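Local coordinates for sialyltransferase 0160 (Photobacterium damselae, PDB 4R84), which catalyses the transfer of sialic acid from a CMP-activated donor to galactoside acceptors, probably in alpha-2,6 linkage, at residues A[345-348]-A[349-352]; A[377-380]-A[381-384]; A[435-439]-A[440-444]. All coordinates share one frame; numbering follows the deposited sequence.

All three contacts are local and lie in one Rossmann-like domain of this GT-B enzyme. They come in series along the chain: helix 344-353 carries interaction 1, helix 373-388 carries interaction 2, and interaction 3 ends helix 434-438. The parallel sheet 425-427, 401-405, 358-362, 445-447 is common ground. Interactions 1 and 3 have centres about 12 Å apart and touch: Tyr351 OH lies 2.8 Å from Met441 O, a probable hydrogen bond. Interaction 2 is separate, its centre about 25 Å from that of interaction 1 and about 24 Å from that of interaction 3. Interactions 2 and 3 come closer to the bound donor analogue than interaction 1, which holds a calcium ligand.

Interaction 1: residues A[345-348]-A[349-352]; sequences EQLQ and QQYS. With CA (calcium ion), chain F.
Gln349 lies alongside Glu345, one helical turn back, and the two side chains point the same way. Its NE2 is 3.6 Å from Glu345 OE2, and the amide and carboxylate planes are turned 71° apart, a loose approach on the exposed side of the helix. The firm link here is Gln349 N to Glu345 O. Gln350 follows. Its amide stacks on that of Gln346, the planes only 9° apart, with Gln350 CD 3.9 Å from Gln346 CG. Its OE1 leans on the CD1 methyl of Leu347 at 3.6 Å. CG of Gln350 sits beside its own backbone N (chi1 -68°), which turns the chain back toward residue 346. Tyr351 is next. Leu347 CG sits over one face of its ring, 4.0 Å from the centroid, a CH-pi contact. Leu347 CD2 reaches on to the hydroxyl oxygen Tyr351 OH at 3.6 Å. That hydroxyl is held by Met441 O, and the ring meets Phe403 edge-to-face. Ser352 ends the segment. Its N makes a long bond of 3.3 Å to Gln348 O, and one water joins Gln348 O to Ser352 OG. The turns are those of an alpha helix near its C-terminal end, where carbonyls can turn to a metal. Tyr351 O binds the calcium ion at 2.5 Å, with Ser354, Leu356, Asn358, Asp401 and two waters. One of these waters also donates to Gln350 O. The helix end is thus one wall of a calcium site.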
ATOM      1  N   GLU A 345       3.676  20.049  -8.090  1.00 25.06           N
ATOM      2  CA  GLU A 345       3.501  21.211  -8.944  1.00 25.63           C
ATOM      3  C   GLU A 345       4.834  21.865  -9.261  1.00 26.20           C
ATOM      4  O   GLU A 345       5.074  22.263 -10.393  1.00 26.18           O
ATOM      5  CB  GLU A 345       2.570  22.217  -8.262  1.00 36.74           C
ATOM      6  CG  GLU A 345       2.385  23.524  -9.000  1.00 51.17           C
ATOM      7  CD  GLU A 345       1.280  24.365  -8.393  1.00 63.42           C
ATOM      8  OE1 GLU A 345       0.415  23.789  -7.698  1.00 66.36           O
ATOM      9  OE2 GLU A 345       1.288  25.599  -8.590  1.00 70.39           O
ATOM     10  N   GLN A 346       5.708  21.953  -8.264  1.00 25.59           N
ATOM     11  CA  GLN A 346       7.039  22.520  -8.466  1.00 26.64           C
ATOM     12  C   GLN A 346       7.883  21.652  -9.398  1.00 19.04           C
ATOM     13  O   GLN A 346       8.557  22.173 -10.277  1.00 22.52           O
ATOM     14  CB  GLN A 346       7.760  22.714  -7.132  1.00 23.58           C
ATOM     15  CG  GLN A 346       9.122  23.356  -7.273  1.00 31.63           C
ATOM     16  CD  GLN A 346       9.816  23.527  -5.941  1.00 31.57           C
ATOM     17  OE1 GLN A 346       9.726  22.669  -5.066  1.00 50.43           O
ATOM     18  NE2 GLN A 346      10.483  24.656  -5.767  1.00 41.55           N
ATOM     19  N   LEU A 347       7.853  20.336  -9.219  1.00 19.35           N
ATOM     20  CA  LEU A 347       8.649  19.477 -10.094  1.00 20.21           C
ATOM     21  C   LEU A 347       8.123  19.541 -11.525  1.00 22.24           C
ATOM     22  O   LEU A 347       8.909  19.533 -12.478  1.00 22.94           O
ATOM     23  CB  LEU A 347       8.661  18.026  -9.597  1.00 19.14           C
ATOM     24  CG  LEU A 347       9.587  17.095 -10.394  1.00 20.83           C
ATOM     25  CD1 LEU A 347      11.023  17.650 -10.421  1.00 18.94           C
ATOM     26  CD2 LEU A 347       9.581  15.674  -9.847  1.00 20.30           C
ATOM     27  N   GLN A 348       6.799  19.627 -11.674  1.00 21.72           N
ATOM     28  CA  GLN A 348       6.196  19.792 -12.998  1.00 21.70           C
ATOM     29  C   GLN A 348       6.741  21.051 -13.660  1.00 28.64           C
ATOM     30  O   GLN A 348       7.085  21.053 -14.848  1.00 28.09           O
ATOM     31  CB  GLN A 348       4.667  19.881 -12.919  1.00 26.97           C
ATOM     32  CG  GLN A 348       3.960  18.554 -12.684  1.00 40.64           C
ATOM     33  CD  GLN A 348       2.447  18.700 -12.536  1.00 55.08           C
ATOM     34  OE1 GLN A 348       1.958  19.596 -11.840  1.00 54.60           O
ATOM     35  NE2 GLN A 348       1.702  17.810 -13.186  1.00 52.64           N
ATOM     36  N   GLN A 349       6.806  22.123 -12.878  1.00 20.79           N
ATOM     37  CA  GLN A 349       7.309  23.401 -13.380  1.00 26.86           C
ATOM     38  C   GLN A 349       8.781  23.278 -13.738  1.00 25.87           C
ATOM     39  O   GLN A 349       9.223  23.809 -14.762  1.00 25.81           O
ATOM     40  CB  GLN A 349       7.080  24.510 -12.350  1.00 29.56           C
ATOM     41  CG  GLN A 349       5.589  24.891 -12.201  1.00 43.51           C
ATOM     42  CD  GLN A 349       5.305  25.829 -11.029  1.00 51.18           C
ATOM     43  OE1 GLN A 349       6.218  26.247 -10.316  1.00 56.59           O
ATOM     44  NE2 GLN A 349       4.028  26.152 -10.821  1.00 46.18           N
ATOM     45  N   GLN A 350       9.538  22.571 -12.905  1.00 23.79           N
ATOM     46  CA  GLN A 350      10.977  22.402 -13.150  1.00 26.04           C
ATOM     47  C   GLN A 350      11.263  21.537 -14.382  1.00 24.46           C
ATOM     48  O   GLN A 350      12.194  21.827 -15.156  1.00 23.50           O
ATOM     49  CB  GLN A 350      11.661  21.805 -11.912  1.00 26.25           C
ATOM     50  CG  GLN A 350      11.683  22.771 -10.733  1.00 25.36           C
ATOM     51  CD  GLN A 350      12.079  22.124  -9.424  1.00 25.32           C
ATOM     52  OE1 GLN A 350      11.802  20.947  -9.183  1.00 27.16           O
ATOM     53  NE2 GLN A 350      12.754  22.887  -8.572  1.00 23.31           N
ATOM     54  N   TYR A 351      10.455  20.497 -14.578  1.00 22.80           N
ATOM     55  CA  TYR A 351      10.545  19.652 -15.771  1.00 24.16           C
ATOM     56  C   TYR A 351      10.383  20.530 -17.018  1.00 27.65           C
ATOM     57  O   TYR A 351      10.991  20.272 -18.055  1.00 24.62           O
ATOM     58  CB  TYR A 351       9.473  18.545 -15.747  1.00 22.06           C
ATOM     59  CG  TYR A 351       9.791  17.273 -14.961  1.00 22.26           C
ATOM     60  CD1 TYR A 351      11.078  16.967 -14.549  1.00 20.11           C
ATOM     61  CD2 TYR A 351       8.770  16.385 -14.617  1.00 22.46           C
ATOM     62  CE1 TYR A 351      11.345  15.796 -13.830  1.00 25.84           C
ATOM     63  CE2 TYR A 351       9.025  15.225 -13.896  1.00 22.99           C
ATOM     64  CZ  TYR A 351      10.309  14.937 -13.505  1.00 22.02           C
ATOM     65  OH  TYR A 351      10.547  13.782 -12.803  1.00 22.96           O
ATOM     66  N   SER A 352       9.548  21.564 -16.925  1.00 26.10           N
ATOM     67  CA  SER A 352       9.282  22.423 -18.083  1.00 27.60           C
ATOM     68  C   SER A 352      10.148  23.683 -18.175  1.00 24.84           C
ATOM     69  O   SER A 352      10.029  24.432 -19.145  1.00 29.86           O
ATOM     70  CB  SER A 352       7.807  22.833 -18.102  1.00 37.18           C
ATOM     71  OG  SER A 352       6.986  21.731 -18.444  1.00 41.64           O
TER
HETATM   72 CA    CA F 502      13.021  19.837 -19.396  1.00 27.79          CA
HETATM   73  O   HOH W   1       5.907  19.612 -16.572  1.00 38.28           O
HETATM   74  O   HOH W   2      13.707  21.304 -17.357  1.00 23.19           O
HETATM   75  O   HOH W   3      11.138  18.975 -20.461  1.00 28.09           O

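Interaction 2: residues A[377-380]-A[381-384]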
ATOM      1  N   ALA A 377      31.259  10.412  -2.946  1.00 20.40           N
ATOM      2  CA  ALA A 377      30.611  11.493  -3.692  1.00 21.63           C
ATOM      3  C   ALA A 377      31.279  11.670  -5.048  1.00 19.91           C
ATOM      4  O   ALA A 377      30.610  11.855  -6.061  1.00 21.90           O
ATOM      5  CB  ALA A 377      30.658  12.797  -2.904  1.00 21.27           C
ATOM      6  N   GLN A 378      32.608  11.595  -5.069  1.00 22.43           N
ATOM      7  CA  GLN A 378      33.335  11.809  -6.317  1.00 21.21           C
ATOM      8  C   GLN A 378      33.049  10.717  -7.348  1.00 22.86           C
ATOM      9  O   GLN A 378      32.966  11.001  -8.545  1.00 25.19           O
ATOM     10  CB  GLN A 378      34.843  11.911  -6.058  1.00 23.23           C
ATOM     11  CG  GLN A 378      35.688  12.159  -7.323  1.00 32.49           C
ATOM     12  CD  GLN A 378      35.282  13.423  -8.081  1.00 44.75           C
ATOM     13  OE1 GLN A 378      35.105  14.488  -7.489  1.00 50.49           O
ATOM     14  NE2 GLN A 378      35.156  13.311  -9.402  1.00 37.86           N
ATOM     15  N   GLN A 379      32.898   9.475  -6.900  1.00 22.00           N
ATOM     16  CA  GLN A 379      32.599   8.403  -7.832  1.00 18.07           C
ATOM     17  C   GLN A 379      31.260   8.629  -8.511  1.00 19.12           C
ATOM     18  O   GLN A 379      31.099   8.347  -9.701  1.00 21.68           O
ATOM     19  CB  GLN A 379      32.604   7.047  -7.137  1.00 18.85           C
ATOM     20  CG  GLN A 379      33.955   6.662  -6.558  1.00 22.31           C
ATOM     21  CD  GLN A 379      35.095   6.985  -7.515  1.00 34.58           C
ATOM     22  OE1 GLN A 379      35.229   6.367  -8.560  1.00 33.71           O
ATOM     23  NE2 GLN A 379      35.950   7.931  -7.123  1.00 44.77           N
ATOM     24  N   GLN A 380      30.300   9.168  -7.760  1.00 22.94           N
ATOM     25  CA  GLN A 380      28.976   9.410  -8.317  1.00 23.02           C
ATOM     26  C   GLN A 380      29.027  10.578  -9.289  1.00 23.80           C
ATOM     27  O   GLN A 380      28.380  10.541 -10.339  1.00 21.85           O
ATOM     28  CB  GLN A 380      27.969   9.635  -7.200  1.00 18.70           C
ATOM     29  CG  GLN A 380      27.879   8.402  -6.280  1.00 20.13           C
ATOM     30  CD  GLN A 380      26.838   8.551  -5.185  1.00 22.69           C
ATOM     31  OE1 GLN A 380      25.644   8.685  -5.456  1.00 21.84           O
ATOM     32  NE2 GLN A 380      27.291   8.545  -3.944  1.00 22.15           N
ATOM     33  N   VAL A 381      29.825  11.594  -8.963  1.00 20.68           N
ATOM     34  CA  VAL A 381      30.064  12.687  -9.900  1.00 23.45           C
ATOM     35  C   VAL A 381      30.682  12.139 -11.187  1.00 23.86           C
ATOM     36  O   VAL A 381      30.287  12.518 -12.296  1.00 23.25           O
ATOM     37  CB  VAL A 381      30.976  13.773  -9.292  1.00 24.05           C
ATOM     38  CG1 VAL A 381      31.357  14.797 -10.347  1.00 27.59           C
ATOM     39  CG2 VAL A 381      30.247  14.472  -8.148  1.00 26.37           C
ATOM     40  N   ASN A 382      31.620  11.207 -11.048  1.00 23.35           N
ATOM     41  CA  ASN A 382      32.233  10.583 -12.223  1.00 21.75           C
ATOM     42  C   ASN A 382      31.173   9.868 -13.056  1.00 26.43           C
ATOM     43  O   ASN A 382      31.191   9.947 -14.284  1.00 26.46           O
ATOM     44  CB  ASN A 382      33.325   9.599 -11.818  1.00 25.61           C
ATOM     45  CG  ASN A 382      34.522  10.279 -11.179  1.00 36.53           C
ATOM     46  OD1 ASN A 382      34.664  11.501 -11.235  1.00 38.47           O
ATOM     47  ND2 ASN A 382      35.400   9.480 -10.575  1.00 35.08           N
ATOM     48  N   VAL A 383      30.245   9.172 -12.396  1.00 22.78           N
ATOM     49  CA  VAL A 383      29.167   8.503 -13.124  1.00 18.76           C
ATOM     50  C   VAL A 383      28.328   9.504 -13.933  1.00 23.35           C
ATOM     51  O   VAL A 383      28.011   9.268 -15.097  1.00 25.04           O
ATOM     52  CB  VAL A 383      28.226   7.694 -12.183  1.00 18.37           C
ATOM     53  CG1 VAL A 383      27.064   7.110 -12.984  1.00 19.93           C
ATOM     54  CG2 VAL A 383      28.994   6.575 -11.509  1.00 23.12           C
ATOM     55  N   ILE A 384      27.945  10.617 -13.318  1.00 22.92           N
ATOM     56  CA  ILE A 384      27.141  11.610 -14.031  1.00 20.12           C
ATOM     57  C   ILE A 384      27.914  12.202 -15.215  1.00 23.96           C
ATOM     58  O   ILE A 384      27.366  12.383 -16.302  1.00 25.65           O
ATOM     59  CB  ILE A 384      26.715  12.750 -13.105  1.00 18.88           C
ATOM     60  CG1 ILE A 384      25.938  12.175 -11.920  1.00 17.94           C
ATOM     61  CG2 ILE A 384      25.879  13.788 -13.884  1.00 21.55           C
ATOM     62  CD1 ILE A 384      25.705  13.173 -10.803  1.00 19.89           C
TER
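Gln378 brings the NE2 of its amide against OD1 of Asn382, one turn further along the helix. The chain starts with CG pointing opposite to its backbone N (chi1 -179°) and then bends at chi2 (57°), which carries NE2 forward along the helix to Asn382. NE2 donates to Asn382 OD1 at 2.6 Å. The bond is short but bent, with an N-H...O angle of 138°, and the donor is tilted well out of the plane of the Asn382 carbonyl. The two side chains cross at about a right angle. Asn382 also has its backbone N bonded to Gln378 O, so residues 378 and 382 are tied through both backbone and side chains. The pair is on the more open side of the helix. Gln379 is the looser neighbour: its OE1 is 3.7 Å from Asn382 ND2, and the two amides are nearly perpendicular.

The buried side is mostly apolar, with Gln380 among Ala377, Val381, Val383 and Ile384. Branched side chains rest on the carbonyls of the preceding turn. Val381 CG2 lies 3.4 Å from Ala377 O, Val383 CG2 is 3.3 Å from Gln379 O, and Ile384 CG1 is 3.3 Å from Gln380 O. Each of these carbonyls also takes the usual helical bond from the N of the same residue. Gln380 is buried, yet its amide has partners: OE1 accepts from Thr364 N and NE2 donates to Tyr376 O. Its side chain is about 7 Å from the bound CMP-3-fluoro-Neu5Ac.

The helix is the crossover of the beta-alpha-beta unit from strand 358-362 to strand 401-405. Gln380, Val383 and Ile384 pack on Phe361 of the first strand. Helix 412-419 meets Ala377, Gln380 and Ile384, while Trp502 of strand 499-502 touches Gln379 and Val383.

Interaction 3: residues A[435-439]-A[440-444]; sequences VLMMT and DMLPD
Leu436 and Met441 close the end of helix 434-438. Met441 N gives a nearly straight bond of 2.8 Å to Leu436 O, and Leu436 CD2 packs on Met441 CB at 4.1 Å. Leu442 extends this greasy patch, its CD1 lying 3.9 Å from Met437 CB and its CD2 near Leu436 CB. Thr439 folds back on the last turn: its OG1 stands between its own N and carbonyl carbon (chi1 58°) and donates to Val435 O at 2.9 Å. The N of Thr439 reaches the same carbonyl from the opposite face, so this oxygen is gripped twice by one residue. The whole is a Schellman motif: the bond from residue 441 to 436 encloses a weak one of 3.4 Å from Asp440 N to Met437 O. Asp440 takes the left-handed conformation (phi 59°) that the motif needs, and the chain then runs on toward strand 445-447 of the Rossmann-like sheet. Thr439 O has a further partner, Lys344 NZ. Leu436 also touches Ile360 of strand 358-362. The packing thins at Asp440, which is exposed; its CB leaves the backbone away from the helix and touches the adjoining Thr439.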
ATOM      1  N   VAL A 435       7.458   7.627  -4.618  1.00 19.09           N
ATOM      2  CA  VAL A 435       6.419   8.655  -4.734  1.00 21.49           C
ATOM      3  C   VAL A 435       6.290   9.138  -6.191  1.00 21.81           C
ATOM      4  O   VAL A 435       5.186   9.372  -6.677  1.00 21.33           O
ATOM      5  CB  VAL A 435       6.696   9.866  -3.801  1.00 22.74           C
ATOM      6  CG1 VAL A 435       5.833  11.070  -4.173  1.00 23.63           C
ATOM      7  CG2 VAL A 435       6.461   9.485  -2.336  1.00 23.70           C
ATOM      8  N   LEU A 436       7.409   9.256  -6.906  1.00 21.09           N
ATOM      9  CA  LEU A 436       7.352   9.710  -8.299  1.00 18.53           C
ATOM     10  C   LEU A 436       6.553   8.774  -9.216  1.00 23.09           C
ATOM     11  O   LEU A 436       5.741   9.223 -10.023  1.00 25.59           O
ATOM     12  CB  LEU A 436       8.772   9.898  -8.861  1.00 21.00           C
ATOM     13  CG  LEU A 436       9.655  10.919  -8.141  1.00 22.51           C
ATOM     14  CD1 LEU A 436      11.019  11.057  -8.832  1.00 26.71           C
ATOM     15  CD2 LEU A 436       8.965  12.272  -8.043  1.00 26.18           C
ATOM     16  N   MET A 437       6.793   7.472  -9.123  1.00 18.68           N
ATOM     17  CA  MET A 437       6.061   6.540  -9.961  1.00 19.35           C
ATOM     18  C   MET A 437       4.570   6.559  -9.589  1.00 24.07           C
ATOM     19  O   MET A 437       3.708   6.451 -10.456  1.00 24.60           O
ATOM     20  CB  MET A 437       6.665   5.140  -9.829  1.00 28.71           C
ATOM     21  CG  MET A 437       5.846   4.037 -10.391  1.00 35.57           C
ATOM     22  SD  MET A 437       4.811   3.428  -9.063  1.00 36.88           S
ATOM     23  CE  MET A 437       5.971   3.210  -7.723  1.00 52.75           C
ATOM     24  N   MET A 438       4.270   6.687  -8.303  1.00 25.27           N
ATOM     25  CA  MET A 438       2.886   6.696  -7.799  0.56 25.84           C
ATOM     26  C   MET A 438       2.088   7.898  -8.288  1.00 26.49           C
ATOM     27  O   MET A 438       0.876   7.827  -8.473  1.00 30.50           O
ATOM     28  CB  MET A 438       2.870   6.691  -6.265  0.56 20.88           C
ATOM     29  CG  MET A 438       3.341   5.404  -5.604  0.56 22.53           C
ATOM     30  SD  MET A 438       2.236   3.997  -5.843  0.56 21.68           S
ATOM     31  CE  MET A 438       0.761   4.520  -4.957  0.56 16.73           C
ATOM     32  N   THR A 439       2.771   9.023  -8.457  1.00 21.21           N
ATOM     33  CA  THR A 439       2.095  10.270  -8.793  1.00 21.19           C
ATOM     34  C   THR A 439       2.268  10.638 -10.260  1.00 20.48           C
ATOM     35  O   THR A 439       1.972  11.774 -10.666  1.00 21.81           O
ATOM     36  CB  THR A 439       2.607  11.435  -7.917  1.00 23.41           C
ATOM     37  OG1 THR A 439       4.027  11.575  -8.098  1.00 22.25           O
ATOM     38  CG2 THR A 439       2.313  11.176  -6.439  1.00 19.62           C
ATOM     39  N   ASP A 440       2.728   9.658 -11.040  1.00 23.55           N
ATOM     40  CA  ASP A 440       2.933   9.796 -12.483  1.00 28.93           C
ATOM     41  C   ASP A 440       3.911  10.916 -12.782  1.00 23.54           C
ATOM     42  O   ASP A 440       3.724  11.681 -13.727  1.00 26.11           O
ATOM     43  CB  ASP A 440       1.601  10.035 -13.202  1.00 33.82           C
ATOM     44  CG  ASP A 440       1.671   9.710 -14.684  1.00 54.46           C
ATOM     45  OD1 ASP A 440       2.623   9.012 -15.099  1.00 59.39           O
ATOM     46  OD2 ASP A 440       0.769  10.142 -15.432  1.00 51.12           O
ATOM     47  N   MET A 441       4.973  11.003 -11.984  1.00 22.36           N
ATOM     48  CA  MET A 441       5.950  12.080 -12.141  1.00 21.60           C
ATOM     49  C   MET A 441       7.345  11.553 -12.483  1.00 21.42           C
ATOM     50  O   MET A 441       8.356  12.216 -12.233  1.00 23.32           O
ATOM     51  CB  MET A 441       6.019  12.937 -10.876  1.00 23.55           C
ATOM     52  CG  MET A 441       4.827  13.898 -10.710  1.00 24.06           C
ATOM     53  SD  MET A 441       4.763  15.100 -12.070  1.00 23.99           S
ATOM     54  CE  MET A 441       6.226  16.063 -11.697  1.00 26.70           C
ATOM     55  N   LEU A 442       7.407  10.362 -13.061  1.00 19.70           N
ATOM     56  CA  LEU A 442       8.694   9.872 -13.547  1.00 20.38           C
ATOM     57  C   LEU A 442       9.174  10.742 -14.698  1.00 22.57           C
ATOM     58  O   LEU A 442       8.365  11.260 -15.476  1.00 23.52           O
ATOM     59  CB  LEU A 442       8.600   8.415 -13.986  1.00 20.56           C
ATOM     60  CG  LEU A 442       8.487   7.430 -12.821  1.00 27.73           C
ATOM     61  CD1 LEU A 442       8.190   6.056 -13.350  1.00 27.22           C
ATOM     62  CD2 LEU A 442       9.762   7.415 -11.977  1.00 26.52           C
ATOM     63  N   PRO A 443      10.497  10.896 -14.817  1.00 18.15           N
ATOM     64  CA  PRO A 443      11.058  11.710 -15.897  1.00 22.95           C
ATOM     65  C   PRO A 443      11.155  10.915 -17.185  1.00 23.16           C
ATOM     66  O   PRO A 443      10.586   9.828 -17.279  1.00 21.18           O
ATOM     67  CB  PRO A 443      12.444  12.053 -15.369  1.00 24.38           C
ATOM     68  CG  PRO A 443      12.850  10.788 -14.662  1.00 21.56           C
ATOM     69  CD  PRO A 443      11.559  10.357 -13.944  1.00 17.85           C
ATOM     70  N   ASP A 444      11.867  11.457 -18.168  1.00 24.27           N
ATOM     71  CA  ASP A 444      12.067  10.748 -19.418  1.00 23.90           C
ATOM     72  C   ASP A 444      13.057   9.602 -19.263  1.00 24.01           C
ATOM     73  O   ASP A 444      12.905   8.551 -19.884  1.00 22.69           O
ATOM     74  CB  ASP A 444      12.517  11.719 -20.502  1.00 24.34           C
ATOM     75  CG  ASP A 444      11.459  12.747 -20.811  1.00 28.39           C
ATOM     76  OD1 ASP A 444      10.497  12.380 -21.505  1.00 35.17           O
ATOM     77  OD2 ASP A 444      11.574  13.907 -20.356  1.00 26.38           O
TER